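Long-range contacts in 2-oxoglutarate dehydrogenase E3 component (Thermus thermophilus, PDB 2YQU), which probably catalyses the NAD(+)-dependent reoxidation of protein-bound dihydrolipoyl groups, using one FAD per subunit and a redox-active disulfide: residues P362-K367 / A390-D395; V166-I171 / E252-L257; A16-A21 / N102-H107; G374-M379 / P435-I440; A347-T352 / E413-L418. One frame throughout, in Å; residues are numbered along the deposited sequence.

Interaction 1: residues P362-K367 / A390-D395; sequences PYKVGK and AHAKTD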
# COMPACT_ATOMS: atom_id res chain seq x y z
N PRO A 362 -11.58 -14.43 -23.96
CA PRO A 362 -10.24 -15.01 -23.99
C PRO A 362 -9.26 -14.14 -23.22
O PRO A 362 -9.27 -12.92 -23.41
CB PRO A 362 -9.89 -15.02 -25.48
CG PRO A 362 -10.63 -13.86 -26.04
CD PRO A 362 -11.89 -13.73 -25.23
N TYR A 363 -8.45 -14.73 -22.35
CA TYR A 363 -7.53 -13.96 -21.51
C TYR A 363 -6.18 -14.62 -21.30
O TYR A 363 -5.99 -15.83 -21.54
CB TYR A 363 -8.18 -13.63 -20.16
CG TYR A 363 -8.50 -14.84 -19.31
CD1 TYR A 363 -7.67 -15.22 -18.26
CD2 TYR A 363 -9.64 -15.60 -19.54
CE1 TYR A 363 -7.95 -16.34 -17.48
CE2 TYR A 363 -9.94 -16.72 -18.77
CZ TYR A 363 -9.10 -17.08 -17.74
OH TYR A 363 -9.38 -18.18 -16.96
N LYS A 364 -5.23 -13.80 -20.85
CA LYS A 364 -3.91 -14.24 -20.43
C LYS A 364 -3.78 -14.03 -18.92
O LYS A 364 -4.35 -13.09 -18.36
CB LYS A 364 -2.82 -13.44 -21.15
CG LYS A 364 -3.10 -13.18 -22.62
CD LYS A 364 -2.07 -12.25 -23.24
CE LYS A 364 -2.39 -10.78 -22.96
NZ LYS A 364 -1.39 -9.86 -23.56
N VAL A 365 -3.03 -14.92 -18.29
CA VAL A 365 -2.80 -14.90 -16.85
C VAL A 365 -1.34 -14.54 -16.61
O VAL A 365 -0.44 -15.16 -17.18
CB VAL A 365 -3.12 -16.27 -16.23
CG1 VAL A 365 -2.72 -16.32 -14.76
CG2 VAL A 365 -4.62 -16.60 -16.39
N GLY A 366 -1.12 -13.53 -15.77
CA GLY A 366 0.20 -13.18 -15.28
C GLY A 366 0.20 -13.28 -13.77
O GLY A 366 -0.68 -12.76 -13.12
N LYS A 367 1.20 -13.95 -13.21
CA LYS A 367 1.24 -14.20 -11.78
C LYS A 367 2.66 -14.02 -11.26
O LYS A 367 3.62 -14.54 -11.84
CB LYS A 367 0.74 -15.62 -11.49
CG LYS A 367 0.58 -15.95 -10.03
CD LYS A 367 -0.31 -17.18 -9.86
CE LYS A 367 -0.01 -17.93 -8.59
NZ LYS A 367 -0.80 -19.20 -8.52
N ALA A 390 -5.60 -10.36 -18.31
CA ALA A 390 -5.67 -9.38 -19.40
C ALA A 390 -6.29 -9.99 -20.66
O ALA A 390 -6.10 -11.16 -20.94
CB ALA A 390 -4.29 -8.85 -19.70
N HIS A 391 -7.00 -9.17 -21.42
CA HIS A 391 -7.66 -9.66 -22.62
C HIS A 391 -6.60 -10.18 -23.60
O HIS A 391 -5.59 -9.53 -23.83
CB HIS A 391 -8.50 -8.55 -23.26
CG HIS A 391 -9.52 -9.06 -24.22
ND1 HIS A 391 -9.20 -9.44 -25.50
CD2 HIS A 391 -10.85 -9.28 -24.08
CE1 HIS A 391 -10.30 -9.85 -26.12
NE2 HIS A 391 -11.31 -9.77 -25.28
N ALA A 392 -6.85 -11.35 -24.17
CA ALA A 392 -5.89 -12.03 -25.05
C ALA A 392 -5.56 -11.24 -26.31
O ALA A 392 -4.46 -11.33 -26.84
CB ALA A 392 -6.40 -13.41 -25.41
N LYS A 393 -6.51 -10.45 -26.78
CA LYS A 393 -6.34 -9.69 -28.01
C LYS A 393 -5.93 -8.24 -27.77
O LYS A 393 -5.00 -7.76 -28.41
CB LYS A 393 -7.62 -9.75 -28.84
CG LYS A 393 -7.47 -9.14 -30.23
CD LYS A 393 -8.74 -9.36 -31.06
CE LYS A 393 -8.52 -8.99 -32.53
NZ LYS A 393 -9.45 -7.91 -32.95
N THR A 394 -6.62 -7.55 -26.85
CA THR A 394 -6.40 -6.10 -26.65
C THR A 394 -5.40 -5.76 -25.54
O THR A 394 -4.98 -4.61 -25.42
CB THR A 394 -7.73 -5.39 -26.31
OG1 THR A 394 -8.24 -5.88 -25.06
CG2 THR A 394 -8.82 -5.71 -27.33
N ASP A 395 -5.04 -6.76 -24.73
CA ASP A 395 -4.21 -6.57 -23.55
C ASP A 395 -4.86 -5.73 -22.44
O ASP A 395 -4.20 -5.36 -21.47
CB ASP A 395 -2.84 -5.98 -23.92
CG ASP A 395 -1.81 -6.19 -22.84
OD1 ASP A 395 -1.07 -5.24 -22.53
OD2 ASP A 395 -1.69 -7.29 -22.25
O HOH W 1 -2.45 -9.54 -26.13
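At the outer edge of the antiparallel sheet of the dimerisation domain, P362, Y363 and K364 pair with the end of strand 385-391 and the turn that follows it. K364 and A390 form a hydrogen-bonded antiparallel pair: K364 N gives a bond of 2.8 Å to A390 O, and A390 N answers to K364 O. One step on, A392 N reaches P362 O at 3.0 Å from above the carbonyl plane. P362 O also sits 3.9 Å above the centre of the H391 ring, whose ND1 accepts K393 N at 3.1 Å, a bond within its own turn. P362 CB rests against A392 CB at 3.8 Å.

The charged link is K364 with D395. The lysine chain bends at chi3 (-82°), crosses the aspartate at about a right angle and brings NZ to 2.9 Å from D395 OD2, above the carboxylate plane. A water joins K364 NZ to A392 O, and W449 O is a further partner of the ammonium; D395 OD1 accepts E425 N, which ties the turn to helix 424-429. The arrangement is that of an antiparallel edge strand whose neighbour leaves the sheet in a tight turn secured by a salt bridge.

Interaction 2: residues V166-I171 / E252-L257; sequences VPKRLI and EADRVL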
# COMPACT_ATOMS: atom_id res chain seq x y z
N VAL A 166 -12.44 -13.56 25.83
CA VAL A 166 -12.10 -14.39 24.68
C VAL A 166 -12.83 -15.73 24.83
O VAL A 166 -12.69 -16.39 25.87
CB VAL A 166 -10.59 -14.61 24.57
CG1 VAL A 166 -10.27 -15.47 23.35
CG2 VAL A 166 -9.86 -13.28 24.51
N PRO A 167 -13.60 -16.13 23.83
CA PRO A 167 -14.27 -17.43 23.88
C PRO A 167 -13.26 -18.55 23.76
O PRO A 167 -12.44 -18.53 22.85
CB PRO A 167 -15.22 -17.40 22.68
CG PRO A 167 -14.61 -16.43 21.74
CD PRO A 167 -13.89 -15.41 22.58
N LYS A 168 -13.29 -19.52 24.67
CA LYS A 168 -12.39 -20.66 24.56
C LYS A 168 -12.61 -21.38 23.23
O LYS A 168 -11.66 -21.75 22.56
CB LYS A 168 -12.56 -21.63 25.74
CG LYS A 168 -11.52 -22.74 25.75
CD LYS A 168 -11.61 -23.60 27.02
CE LYS A 168 -11.25 -25.05 26.73
NZ LYS A 168 -12.41 -25.78 26.10
N ARG A 169 -13.88 -21.54 22.85
CA ARG A 169 -14.25 -22.12 21.56
C ARG A 169 -15.26 -21.20 20.87
O ARG A 169 -16.26 -20.81 21.46
CB ARG A 169 -14.85 -23.53 21.76
CG ARG A 169 -13.84 -24.58 22.22
CD ARG A 169 -14.35 -26.02 22.20
NE ARG A 169 -15.40 -26.26 23.19
CZ ARG A 169 -16.12 -27.39 23.28
NH1 ARG A 169 -15.93 -28.40 22.43
NH2 ARG A 169 -17.05 -27.50 24.22
N LEU A 170 -14.97 -20.84 19.63
CA LEU A 170 -15.87 -20.04 18.80
C LEU A 170 -16.16 -20.81 17.52
O LEU A 170 -15.25 -21.31 16.88
CB LEU A 170 -15.21 -18.70 18.46
CG LEU A 170 -15.93 -17.82 17.43
CD1 LEU A 170 -17.29 -17.40 17.97
CD2 LEU A 170 -15.09 -16.62 17.08
N ILE A 171 -17.44 -20.93 17.16
CA ILE A 171 -17.82 -21.46 15.86
C ILE A 171 -18.37 -20.30 15.05
O ILE A 171 -19.23 -19.58 15.52
CB ILE A 171 -18.87 -22.59 15.98
CG1 ILE A 171 -18.27 -23.80 16.71
CG2 ILE A 171 -19.37 -23.01 14.60
CD1 ILE A 171 -19.31 -24.80 17.17
N GLU A 252 -20.07 -28.14 19.95
CA GLU A 252 -20.32 -27.28 21.09
C GLU A 252 -19.27 -26.19 21.12
O GLU A 252 -18.11 -26.43 20.78
CB GLU A 252 -20.28 -28.10 22.39
CG GLU A 252 -21.64 -28.64 22.80
CD GLU A 252 -21.56 -29.77 23.81
OE1 GLU A 252 -22.49 -30.61 23.84
OE2 GLU A 252 -20.58 -29.82 24.58
N ALA A 253 -19.68 -25.00 21.54
CA ALA A 253 -18.77 -23.87 21.70
C ALA A 253 -19.29 -22.88 22.74
O ALA A 253 -20.44 -22.96 23.18
CB ALA A 253 -18.55 -23.18 20.36
N ASP A 254 -18.44 -21.95 23.15
CA ASP A 254 -18.83 -20.91 24.11
C ASP A 254 -19.66 -19.81 23.45
O ASP A 254 -20.54 -19.22 24.08
CB ASP A 254 -17.59 -20.30 24.75
CG ASP A 254 -16.78 -21.31 25.52
OD1 ASP A 254 -15.80 -21.85 24.96
OD2 ASP A 254 -17.08 -21.63 26.69
N ARG A 255 -19.32 -19.50 22.21
CA ARG A 255 -20.08 -18.56 21.39
C ARG A 255 -20.18 -19.12 19.99
O ARG A 255 -19.29 -19.82 19.52
CB ARG A 255 -19.38 -17.19 21.33
CG ARG A 255 -18.98 -16.59 22.65
CD ARG A 255 -20.12 -16.00 23.46
NE ARG A 255 -19.65 -15.55 24.77
CZ ARG A 255 -20.44 -15.14 25.76
NH1 ARG A 255 -21.76 -15.12 25.61
NH2 ARG A 255 -19.91 -14.74 26.91
N VAL A 256 -21.29 -18.82 19.32
CA VAL A 256 -21.44 -19.13 17.91
C VAL A 256 -21.82 -17.86 17.18
O VAL A 256 -22.78 -17.19 17.55
CB VAL A 256 -22.51 -20.21 17.68
CG1 VAL A 256 -22.77 -20.42 16.19
CG2 VAL A 256 -22.11 -21.51 18.35
N LEU A 257 -21.04 -17.52 16.16
CA LEU A 257 -21.31 -16.35 15.32
C LEU A 257 -22.05 -16.81 14.08
O LEU A 257 -21.54 -17.60 13.29
CB LEU A 257 -20.01 -15.65 14.91
CG LEU A 257 -20.09 -14.58 13.80
CD1 LEU A 257 -21.10 -13.52 14.14
CD2 LEU A 257 -18.72 -13.93 13.58
O HOH W 2 -15.11 -24.29 25.56
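Strands 169-171 and 255-257 run parallel, their axes 4.9 Å apart at closest and inclined by 24°, with L170 paired to R255 and I171 to V256. The ladder runs from I171 N to R255 O and from L257 N to I171 O, the latter at 2.8 Å. Where the second strand is interrupted at D254, R169 O takes D254 N and, weakly, R255 N.

D254 turns its carboxylate back to the start of the partner strand: OD1 receives R169 N at 2.9 Å on its anti lone pair. A water donates to the same oxygen and accepts from K168 NZ and R169 NE, so it bridges three charged side chains. The R169 chain bends at chi3 (-68°) and lays its guanidinium over the backbone, with E252 O 3.3 Å above the centre of one face; the E252 carboxylate stays beyond salt-bridge range. On the sheet face shared by I171 and V256, I171 CD1 meets A253 CB at 3.7 Å and V243 packs on both I171 and V256. On the face of L170 and R255, L170 CD1 lies 3.5 Å from R255 O, while P167 CB packs on R255 CG at 3.8 Å; the guanidinium of R255 goes on to E152 O and E165. L257 reaches helix 177-188, which carries NAD(+)-binding residues such as I178, and the pairing is that of the central parallel sheet of a Rossmann-type dinucleotide-binding domain.

Interaction 3: residues A16-A21 / N102-H107; sequences AAIRAA and NGIARH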
# COMPACT_ATOMS: atom_id res chain seq x y z
N ALA A 16 -23.76 10.55 -0.21
CA ALA A 16 -24.69 11.13 -1.17
C ALA A 16 -25.12 12.52 -0.69
O ALA A 16 -25.17 13.47 -1.49
CB ALA A 16 -25.88 10.25 -1.34
N ALA A 17 -25.43 12.63 0.60
CA ALA A 17 -25.92 13.89 1.16
C ALA A 17 -24.89 15.00 1.04
O ALA A 17 -25.24 16.10 0.60
CB ALA A 17 -26.36 13.70 2.62
N ILE A 18 -23.62 14.71 1.36
CA ILE A 18 -22.54 15.69 1.24
C ILE A 18 -22.33 16.09 -0.23
O ILE A 18 -22.24 17.27 -0.53
CB ILE A 18 -21.20 15.15 1.85
CG1 ILE A 18 -21.34 14.95 3.36
CG2 ILE A 18 -20.05 16.10 1.54
CD1 ILE A 18 -20.24 14.08 3.95
N ARG A 19 -22.29 15.12 -1.14
CA ARG A 19 -22.16 15.44 -2.55
C ARG A 19 -23.32 16.28 -3.07
O ARG A 19 -23.11 17.23 -3.84
CB ARG A 19 -22.04 14.16 -3.39
CG ARG A 19 -21.70 14.41 -4.84
CD ARG A 19 -20.33 15.06 -5.06
NE ARG A 19 -20.15 15.44 -6.46
CZ ARG A 19 -19.62 16.58 -6.89
NH1 ARG A 19 -19.20 17.52 -6.05
NH2 ARG A 19 -19.51 16.79 -8.19
N ALA A 20 -24.53 15.94 -2.65
CA ALA A 20 -25.73 16.68 -3.04
C ALA A 20 -25.63 18.14 -2.59
O ALA A 20 -25.93 19.06 -3.36
CB ALA A 20 -26.98 16.01 -2.47
N ALA A 21 -25.20 18.34 -1.35
CA ALA A 21 -24.96 19.69 -0.83
C ALA A 21 -23.94 20.43 -1.68
O ALA A 21 -24.13 21.60 -2.00
CB ALA A 21 -24.51 19.64 0.62
N ASN A 102 -21.76 21.21 5.78
CA ASN A 102 -22.40 21.22 4.46
C ASN A 102 -23.87 21.63 4.49
O ASN A 102 -24.53 21.65 3.45
CB ASN A 102 -22.26 19.84 3.81
CG ASN A 102 -20.87 19.59 3.25
OD1 ASN A 102 -20.53 20.11 2.18
ND2 ASN A 102 -20.05 18.83 3.97
N GLY A 103 -24.38 21.97 5.68
CA GLY A 103 -25.73 22.49 5.83
C GLY A 103 -26.82 21.45 5.61
O GLY A 103 -27.92 21.77 5.14
N ILE A 104 -26.51 20.21 5.95
CA ILE A 104 -27.43 19.10 5.80
C ILE A 104 -28.27 18.96 7.07
O ILE A 104 -27.73 18.87 8.18
CB ILE A 104 -26.63 17.82 5.51
CG1 ILE A 104 -25.99 17.91 4.13
CG2 ILE A 104 -27.51 16.57 5.61
CD1 ILE A 104 -24.80 17.00 3.94
N ALA A 105 -29.59 18.97 6.89
CA ALA A 105 -30.52 18.80 8.00
C ALA A 105 -30.63 17.32 8.33
O ALA A 105 -30.65 16.48 7.43
CB ALA A 105 -31.87 19.35 7.63
N ARG A 106 -30.71 17.02 9.61
CA ARG A 106 -30.79 15.64 10.07
C ARG A 106 -32.03 15.44 10.94
O ARG A 106 -32.33 16.26 11.80
CB ARG A 106 -29.52 15.26 10.84
CG ARG A 106 -29.43 13.79 11.20
CD ARG A 106 -29.88 13.50 12.61
NE ARG A 106 -30.23 12.09 12.80
CZ ARG A 106 -29.55 11.23 13.54
NH1 ARG A 106 -28.43 11.58 14.16
NH2 ARG A 106 -29.99 9.99 13.66
N HIS A 107 -32.73 14.34 10.69
CA HIS A 107 -33.91 13.93 11.46
C HIS A 107 -33.62 12.56 12.06
O HIS A 107 -33.10 11.69 11.39
CB HIS A 107 -35.13 13.83 10.56
CG HIS A 107 -35.42 15.08 9.79
ND1 HIS A 107 -36.43 15.95 10.15
CD2 HIS A 107 -34.83 15.61 8.70
CE1 HIS A 107 -36.45 16.96 9.30
NE2 HIS A 107 -35.49 16.78 8.41
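I104 and N102 meet one flank of helix 11-22 through A17, I18 and A21, with no hydrogen bond between the segments. I104 holds CG1 anti to its own carbonyl carbon (chi1 -69°) and extends beyond it (chi2 159°), which sends CD1 into the helix surface. There I104 CD1 lies 3.5 Å from A17 O and 3.9 Å from A17 CB, and touches I18 CG1 at 4.1 Å, the two isoleucines crossing at about a right angle.

I18 has the same shape, and its CG2 meets the amide of N102: I18 CG2 lies 3.7 Å from N102 ND2, so a methyl rests on a polar group whose hydrogen bond goes to L98 O within its own helix. Chi1 of N102 (-77°) keeps the amide beside I18, while N102 O and N102 CB both face A21 CB from one side, at 3.5 and 3.9 Å. An alanine in place of I18 would probably open a gap beside I104 CD1 and leave the N102 amide with less to rest on.

Just after N102, G103 closes helix 77-102 in a Schellman motif, and the chain passes through I104 into strand 105-108, an outermost strand of the parallel FAD-domain sheet. I104 also reaches V29 of strand 27-31, so it fills the angle between helix 11-22 and that strand, while I453 of the second subunit packs on I18.

Interaction 4: residues G374-M379 / P435-I440; sequences GRARAM and PSLSEI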
# COMPACT_ATOMS: atom_id res chain seq x y z
N GLY A 374 11.66 -8.76 -3.20
CA GLY A 374 12.70 -8.30 -2.28
C GLY A 374 12.12 -7.72 -1.01
O GLY A 374 12.52 -8.08 0.09
N ARG A 375 11.13 -6.84 -1.16
CA ARG A 375 10.49 -6.21 -0.01
C ARG A 375 9.77 -7.23 0.87
O ARG A 375 9.88 -7.17 2.08
CB ARG A 375 9.52 -5.12 -0.48
CG ARG A 375 8.95 -4.26 0.63
CD ARG A 375 10.00 -3.46 1.42
NE ARG A 375 9.39 -2.56 2.40
CZ ARG A 375 8.79 -1.41 2.11
NH1 ARG A 375 8.27 -0.68 3.08
NH2 ARG A 375 8.71 -0.97 0.87
N ALA A 376 9.04 -8.16 0.27
CA ALA A 376 8.34 -9.20 1.04
C ALA A 376 9.33 -10.02 1.84
O ALA A 376 9.11 -10.29 3.01
CB ALA A 376 7.54 -10.09 0.13
N ARG A 377 10.43 -10.42 1.20
CA ARG A 377 11.50 -11.15 1.88
C ARG A 377 12.00 -10.35 3.08
O ARG A 377 12.18 -10.89 4.17
CB ARG A 377 12.68 -11.40 0.93
CG ARG A 377 12.45 -12.38 -0.24
CD ARG A 377 13.35 -12.11 -1.47
NE ARG A 377 13.53 -13.27 -2.36
CZ ARG A 377 13.96 -13.22 -3.62
NH1 ARG A 377 14.09 -14.34 -4.32
NH2 ARG A 377 14.27 -12.06 -4.20
N ALA A 378 12.25 -9.06 2.87
CA ALA A 378 12.76 -8.19 3.91
C ALA A 378 11.83 -8.14 5.12
O ALA A 378 12.29 -8.11 6.26
CB ALA A 378 13.00 -6.78 3.36
N MET A 379 10.52 -8.16 4.87
CA MET A 379 9.49 -8.15 5.92
C MET A 379 9.34 -9.49 6.65
O MET A 379 8.69 -9.55 7.70
CB MET A 379 8.10 -7.85 5.32
CG MET A 379 7.91 -6.48 4.79
SD MET A 379 6.47 -6.47 3.70
CE MET A 379 6.50 -4.78 3.20
N PRO A 435 12.67 -0.99 -2.92
CA PRO A 435 11.92 -2.24 -2.94
C PRO A 435 10.53 -2.02 -2.34
O PRO A 435 10.43 -1.49 -1.25
CB PRO A 435 12.74 -3.16 -2.03
CG PRO A 435 13.59 -2.23 -1.17
CD PRO A 435 13.40 -0.82 -1.65
N SER A 436 9.49 -2.43 -3.06
CA SER A 436 8.13 -2.26 -2.56
C SER A 436 7.25 -3.41 -3.02
O SER A 436 7.53 -4.07 -4.02
CB SER A 436 7.55 -0.93 -3.04
OG SER A 436 7.24 -0.98 -4.42
N LEU A 437 6.17 -3.63 -2.27
CA LEU A 437 5.22 -4.67 -2.61
C LEU A 437 4.53 -4.38 -3.94
O LEU A 437 4.11 -5.31 -4.62
CB LEU A 437 4.19 -4.85 -1.47
CG LEU A 437 4.75 -5.42 -0.16
CD1 LEU A 437 3.65 -5.50 0.87
CD2 LEU A 437 5.42 -6.78 -0.32
N SER A 438 4.46 -3.10 -4.35
CA SER A 438 3.86 -2.72 -5.64
C SER A 438 4.59 -3.35 -6.82
O SER A 438 4.00 -3.57 -7.86
CB SER A 438 3.82 -1.19 -5.82
OG SER A 438 5.11 -0.66 -6.05
N GLU A 439 5.88 -3.65 -6.66
CA GLU A 439 6.60 -4.33 -7.71
C GLU A 439 6.05 -5.74 -8.01
O GLU A 439 6.27 -6.26 -9.09
CB GLU A 439 8.08 -4.44 -7.36
CG GLU A 439 8.80 -3.11 -7.24
CD GLU A 439 10.23 -3.31 -6.76
OE1 GLU A 439 11.14 -3.18 -7.61
OE2 GLU A 439 10.42 -3.63 -5.57
N ILE A 440 5.35 -6.35 -7.05
CA ILE A 440 4.69 -7.64 -7.29
C ILE A 440 3.58 -7.46 -8.34
O ILE A 440 3.41 -8.28 -9.23
CB ILE A 440 4.13 -8.23 -5.98
CG1 ILE A 440 5.27 -8.47 -4.98
CG2 ILE A 440 3.33 -9.53 -6.25
CD1 ILE A 440 4.79 -8.74 -3.58
O HOH W 3 11.43 -5.67 -4.10
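The guanidinium of R375 has P435 O at its edge, near its plane, while S436 CA approaches obliquely. NH2 donates to P435 O over 2.8 Å; the bond bends to 144° at the hydrogen, yet the donor lies in the carbonyl plane and on a lone pair. The turn at chi2 (62°) brings R375 CD to 3.3 Å from P435 O; nearer the backbone, R375 CB lies 4.1 Å from P435 CB. The other guanidinium nitrogens serve the second subunit: NE pairs with E53 and NH1 with E345 of that chain, so one flat group joins the turn at P435 to the partner protein.

Beside the polar grip lies an apolar patch. M379, extended beyond CG, meets L437 tip to tip, CE on CD1 at 3.8 Å, and L437 CD2 sits 4.0 Å from A376 CB. A water takes R375 N and donates to E439 OE2 at 2.7 Å, and that oxygen also receives S436 N at 2.9 Å from above the carboxylate plane.

P435, behind a cis peptide bond, touches FAD, and E439 OE1 is hydrogen-bonded to ND1 of H434, the predicted proton acceptor. E439 thus probably orients the H434 ring as a second-shell residue, as in the His-Glu pair of this family, and the two salt bridges of R375 suggest that the geometry of this turn is probably coupled to dimer assembly.

Interaction 5: residues A347-T352 / E413-L418; sequences AAVGYT and EAALAL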
# COMPACT_ATOMS: atom_id res chain seq x y z
N ALA A 347 -7.75 -10.11 -1.81
CA ALA A 347 -8.47 -9.11 -2.60
C ALA A 347 -8.81 -9.50 -4.03
O ALA A 347 -8.19 -10.38 -4.62
CB ALA A 347 -7.72 -7.79 -2.58
N ALA A 348 -9.81 -8.82 -4.57
CA ALA A 348 -10.26 -9.00 -5.94
C ALA A 348 -10.73 -7.67 -6.50
O ALA A 348 -11.37 -6.88 -5.82
CB ALA A 348 -11.39 -9.99 -6.01
N VAL A 349 -10.41 -7.43 -7.76
CA VAL A 349 -10.97 -6.30 -8.48
C VAL A 349 -11.21 -6.73 -9.93
O VAL A 349 -10.44 -7.51 -10.50
CB VAL A 349 -10.09 -5.02 -8.36
CG1 VAL A 349 -8.75 -5.21 -9.00
CG2 VAL A 349 -10.81 -3.81 -8.94
N GLY A 350 -12.28 -6.22 -10.52
CA GLY A 350 -12.67 -6.61 -11.86
C GLY A 350 -13.15 -8.05 -11.87
O GLY A 350 -13.62 -8.56 -10.86
N TYR A 351 -13.01 -8.70 -13.02
CA TYR A 351 -13.56 -10.04 -13.22
C TYR A 351 -12.63 -11.12 -12.69
O TYR A 351 -11.40 -11.01 -12.81
CB TYR A 351 -13.83 -10.28 -14.71
CG TYR A 351 -15.02 -9.52 -15.26
CD1 TYR A 351 -14.89 -8.71 -16.38
CD2 TYR A 351 -16.27 -9.61 -14.65
CE1 TYR A 351 -15.99 -8.01 -16.89
CE2 TYR A 351 -17.36 -8.92 -15.14
CZ TYR A 351 -17.22 -8.13 -16.26
OH TYR A 351 -18.31 -7.44 -16.74
N THR A 352 -13.22 -12.17 -12.13
CA THR A 352 -12.48 -13.39 -11.81
C THR A 352 -12.30 -14.22 -13.06
O THR A 352 -12.97 -14.00 -14.06
CB THR A 352 -13.22 -14.24 -10.76
OG1 THR A 352 -14.48 -14.67 -11.29
CG2 THR A 352 -13.57 -13.44 -9.50
N GLU A 413 -3.73 0.37 -6.53
CA GLU A 413 -3.19 0.71 -7.84
C GLU A 413 -3.86 -0.05 -8.99
O GLU A 413 -4.05 0.49 -10.08
CB GLU A 413 -1.69 0.44 -7.85
CG GLU A 413 -0.96 1.04 -9.03
CD GLU A 413 0.44 0.52 -9.16
OE1 GLU A 413 1.04 0.12 -8.14
OE2 GLU A 413 0.94 0.52 -10.30
N ALA A 414 -4.19 -1.32 -8.74
CA ALA A 414 -4.85 -2.16 -9.73
C ALA A 414 -6.24 -1.65 -10.05
O ALA A 414 -6.67 -1.64 -11.21
CB ALA A 414 -4.92 -3.60 -9.24
N ALA A 415 -6.94 -1.22 -9.01
CA ALA A 415 -8.27 -0.65 -9.16
C ALA A 415 -8.20 0.62 -10.01
O ALA A 415 -9.03 0.81 -10.90
CB ALA A 415 -8.89 -0.38 -7.80
N LEU A 416 -7.19 1.46 -9.74
CA LEU A 416 -6.96 2.66 -10.54
C LEU A 416 -6.69 2.30 -11.98
O LEU A 416 -7.25 2.92 -12.88
CB LEU A 416 -5.81 3.51 -10.00
CG LEU A 416 -5.65 4.89 -10.67
CD1 LEU A 416 -6.87 5.76 -10.42
CD2 LEU A 416 -4.39 5.59 -10.20
N ALA A 417 -5.83 1.31 -12.20
CA ALA A 417 -5.51 0.89 -13.55
C ALA A 417 -6.78 0.45 -14.31
O ALA A 417 -6.99 0.84 -15.46
CB ALA A 417 -4.47 -0.21 -13.54
N LEU A 418 -7.65 -0.30 -13.63
CA LEU A 418 -8.94 -0.71 -14.21
C LEU A 418 -9.85 0.48 -14.52
O LEU A 418 -10.48 0.51 -15.59
CB LEU A 418 -9.65 -1.69 -13.27
CG LEU A 418 -9.20 -3.13 -13.54
CD1 LEU A 418 -9.29 -3.99 -12.30
CD2 LEU A 418 -10.02 -3.73 -14.67
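V349 takes chi1 of 65°, with CG1 in the crowded position between the backbone N and the carbonyl carbon and CG2 anti to N, and so spreads both methyls toward helix 407-419. L418 answers with chi1 of -87°, which helps carry CD1 out to them, and the two side chains meet tip to tip. L418 CD1 lies 3.6 Å from V349 CG1 and 3.7 Å from V349 CG2, seated against both branches at once. On the helix side the methyls part: V349 CG1 faces A414 CB at 4.2 Å, and V349 CG2 lies 4.1 Å from A415 CB.

Next to V349, L418 CD1 also comes 4.1 Å from G350 N. G350 has positive phi, and a side chain on it would fall close to L418 CD1, so the lack of one lets the leucine lie over the backbone. The short strand and helix axes are nearly parallel, 8° apart and 8.6 Å from each other at closest, a spacing that the small alanines allow. V400 of strand 397-404 touches both V349 and A414 and continues the same apolar layer. An alanine in place of V349 would probably leave L418 CD1 without its two methyl partners and a gap between strand and helix.

No hydrogen bond joins the segments, and the side chains that meet are all aliphatic. Cohesion here therefore rests on close fit and the exclusion of water, holding the helix to one face of the dimerisation-domain sheet while its neighbouring residues, E413, L416 and A417, pack against the second subunit.

Interactions 1, 4 and 5 lie within the dimerisation region. Interactions 1 and 5 reach the same antiparallel sheet, their centres 14 Å apart, and interaction 1 is nested inside the loop that interaction 5 closes. Interaction 4 touches interaction 5, where S438 CB packs 3.8 Å from E413 OE1, and it alone of the five contacts a flavin, the P435 side chain being about 3 Å from a bound FAD. Interactions 2 and 3 belong to separate parallel sheets, with centres 42 Å apart: the L257 and A17 side chains lie about 8 and 11 Å from a bound FAD. Interactions 3, 4 and 5 touch the second subunit, so dimer assembly draws on distant parts of the chain.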